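PDB 4UZR: CDC48 domain-containing protein from Pyrococcus horikoshii, which is of unknown function, forms hexamers and dodecamers around a 12-bladed beta-propeller, and may bind ATP. Local coordinates for residues Val102-Phe105 with Glu111-Arg114. Residues are numbered along the deposited sequence; the frame is centred on the assembly and turned at random.
Sequences VLIF and ELYR
Ile104 and Tyr113 form the hydrogen-bonded pair at the heart of this antiparallel hairpin, Ile104 N donating to Tyr113 O at 2.9 Å. In return, Ile104 O receives two amides, Tyr113 N at 3.0 Å and Leu112 N at 2.6 Å, both in the carbonyl plane. One carbonyl thus serves two successive residues, and the register slips by one, so that Phe105 pairs with Glu111. The beta-branched Ile104 suits the extended backbone: its CB rests on Tyr113 CB, CG2 turns toward Leu112 CD1 at 4.3 Å, and CD1, at the end of CG1, reaches Tyr113 CD2 at 4.1 Å. Tyr113 CG stands anti to its own N (chi1 177°), which carries the ring along the strand toward Val102, where CD2 approaches the carbonyl O. This apolar face continues onto Ile141, which both Ile104 and Tyr113 touch.

Leu103, Phe105, Glu111 and Arg114 occupy the other face. Phe105 brings CD1 to 3.6 Å from Glu111 CA, and CE1 onto Glu111 CB, its ring nearly perpendicular to the carboxylate. With an alanine in place of Phe105, the space between Val95 and the CA and CB of Glu111 would probably be left open, the acid's stem less firmly placed. The long Glu111 chain spans to Arg114 along one strand, its OE2 in a salt bridge with Arg114 NE, too closely modelled to trust in detail; the NH2 to OE1 bond is weak. Leu103 CD2 lies over one face of the Arg114 guanidinium, offset toward its rim, 3.9 Å from Arg114 NH2; a leucine methyl can rest on this weakly hydrated face while the N-H groups point outward at the rim.

Leu112 and Tyr113 opposite Ile104 make a classic beta bulge, here in the hairpin of the two last strands of a four-stranded antiparallel sheet, the meander typical of a beta-propeller blade.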
ATOM      1  N   VAL A 102      32.341   7.915   0.941  1.00 62.27           N
ATOM      2  CA  VAL A 102      30.930   7.638   0.701  1.00 42.34           C
ATOM      3  C   VAL A 102      30.440   8.360  -0.550  1.00 60.25           C
ATOM      4  O   VAL A 102      30.582   9.579  -0.673  1.00 66.26           O
ATOM      5  CB  VAL A 102      30.059   8.047   1.901  1.00 55.14           C
ATOM      6  CG1 VAL A 102      28.591   7.787   1.601  1.00 43.80           C
ATOM      7  CG2 VAL A 102      30.490   7.291   3.147  1.00 60.08           C
ATOM      8  N   LEU A 103      29.874   7.594  -1.477  1.00 47.24           N
ATOM      9  CA  LEU A 103      29.347   8.144  -2.721  1.00 40.72           C
ATOM     10  C   LEU A 103      27.875   7.787  -2.886  1.00 51.56           C
ATOM     11  O   LEU A 103      27.476   6.642  -2.682  1.00 52.18           O
ATOM     12  CB  LEU A 103      30.149   7.628  -3.914  1.00 39.98           C
ATOM     13  CG  LEU A 103      31.625   8.031  -3.945  1.00 52.41           C
ATOM     14  CD1 LEU A 103      32.513   6.879  -3.499  1.00 50.31           C
ATOM     15  CD2 LEU A 103      32.012   8.499  -5.336  1.00 48.92           C
ATOM     16  N   ILE A 104      27.071   8.776  -3.261  1.00 49.33           N
ATOM     17  CA  ILE A 104      25.636   8.583  -3.418  1.00 45.12           C
ATOM     18  C   ILE A 104      25.185   8.846  -4.852  1.00 54.37           C
ATOM     19  O   ILE A 104      25.428   9.927  -5.408  1.00 72.64           O
ATOM     20  CB  ILE A 104      24.843   9.484  -2.452  1.00 50.97           C
ATOM     21  CG1 ILE A 104      25.243   9.189  -1.004  1.00 45.85           C
ATOM     22  CG2 ILE A 104      23.346   9.283  -2.640  1.00 43.56           C
ATOM     23  CD1 ILE A 104      24.680  10.173  -0.003  1.00 38.18           C
ATOM     24  N   PHE A 105      24.540   7.835  -5.432  1.00 44.57           N
ATOM     25  CA  PHE A 105      24.027   7.870  -6.794  1.00 56.64           C
ATOM     26  C   PHE A 105      22.508   7.714  -6.791  1.00 62.98           C
ATOM     27  O   PHE A 105      21.930   7.207  -5.828  1.00 52.83           O
ATOM     28  CB  PHE A 105      24.610   6.714  -7.610  1.00 57.82           C
ATOM     29  CG  PHE A 105      26.109   6.713  -7.698  1.00 61.21           C
ATOM     30  CD1 PHE A 105      26.757   7.391  -8.716  1.00 49.26           C
ATOM     31  CD2 PHE A 105      26.870   6.013  -6.773  1.00 60.80           C
ATOM     32  CE1 PHE A 105      28.138   7.382  -8.806  1.00 56.72           C
ATOM     33  CE2 PHE A 105      28.253   6.000  -6.856  1.00 52.11           C
ATOM     34  CZ  PHE A 105      28.887   6.687  -7.874  1.00 56.17           C
ATOM     35  N   GLU A 111      25.962  10.700 -10.258  1.00 73.73           N
ATOM     36  CA  GLU A 111      26.529  10.997  -8.951  1.00 70.73           C
ATOM     37  C   GLU A 111      25.797  12.158  -8.290  1.00 69.84           C
ATOM     38  O   GLU A 111      25.732  13.260  -8.838  1.00 59.41           O
ATOM     39  CB  GLU A 111      28.021  11.309  -9.063  1.00 74.87           C
ATOM     40  CG  GLU A 111      28.684  11.593  -7.727  1.00 43.63           C
ATOM     41  CD  GLU A 111      30.193  11.647  -7.824  1.00 64.99           C
ATOM     42  OE1 GLU A 111      30.787  10.740  -8.443  1.00 75.63           O
ATOM     43  OE2 GLU A 111      30.786  12.605  -7.288  1.00 71.38           O
ATOM     44  N   LEU A 112      25.240  11.897  -7.112  1.00 62.86           N
ATOM     45  CA  LEU A 112      24.563  12.930  -6.342  1.00 59.19           C
ATOM     46  C   LEU A 112      25.506  13.509  -5.303  1.00 55.70           C
ATOM     47  O   LEU A 112      25.443  14.698  -4.993  1.00 48.73           O
ATOM     48  CB  LEU A 112      23.326  12.363  -5.643  1.00 51.00           C
ATOM     49  CG  LEU A 112      22.192  11.836  -6.516  1.00 56.03           C
ATOM     50  CD1 LEU A 112      21.068  11.315  -5.642  1.00 40.85           C
ATOM     51  CD2 LEU A 112      21.693  12.925  -7.446  1.00 50.95           C
ATOM     52  N   TYR A 113      26.389  12.669  -4.770  1.00 70.12           N
ATOM     53  CA  TYR A 113      27.298  13.131  -3.723  1.00 58.52           C
ATOM     54  C   TYR A 113      28.585  12.315  -3.616  1.00 51.57           C
ATOM     55  O   TYR A 113      28.606  11.121  -3.904  1.00 67.22           O
ATOM     56  CB  TYR A 113      26.569  13.149  -2.373  1.00 61.59           C
ATOM     57  CG  TYR A 113      27.427  13.548  -1.192  1.00 56.97           C
ATOM     58  CD1 TYR A 113      27.675  14.886  -0.909  1.00 44.35           C
ATOM     59  CD2 TYR A 113      27.991  12.588  -0.359  1.00 47.67           C
ATOM     60  CE1 TYR A 113      28.454  15.259   0.170  1.00 52.86           C
ATOM     61  CE2 TYR A 113      28.777  12.953   0.723  1.00 50.54           C
ATOM     62  CZ  TYR A 113      29.002  14.288   0.983  1.00 57.15           C
ATOM     63  OH  TYR A 113      29.781  14.658   2.057  1.00 69.70           O
ATOM     64  N   ARG A 114      29.661  12.982  -3.213  1.00 52.00           N
ATOM     65  CA  ARG A 114      30.917  12.317  -2.893  1.00 44.83           C
ATOM     66  C   ARG A 114      31.519  12.988  -1.661  1.00 58.91           C
ATOM     67  O   ARG A 114      31.612  14.214  -1.593  1.00 61.31           O
ATOM     68  CB  ARG A 114      31.894  12.355  -4.074  1.00 62.96           C
ATOM     69  CG  ARG A 114      32.240  13.741  -4.591  1.00 80.87           C
ATOM     70  CD  ARG A 114      33.371  13.681  -5.610  1.00 88.45           C
ATOM     71  NE  ARG A 114      33.052  12.813  -6.740  1.00 88.20           N
ATOM     72  CZ  ARG A 114      33.692  11.680  -7.020  1.00 82.38           C
ATOM     73  NH1 ARG A 114      34.688  11.269  -6.248  1.00 88.99           N
ATOM     74  NH2 ARG A 114      33.330  10.955  -8.070  1.00 76.90           N
TER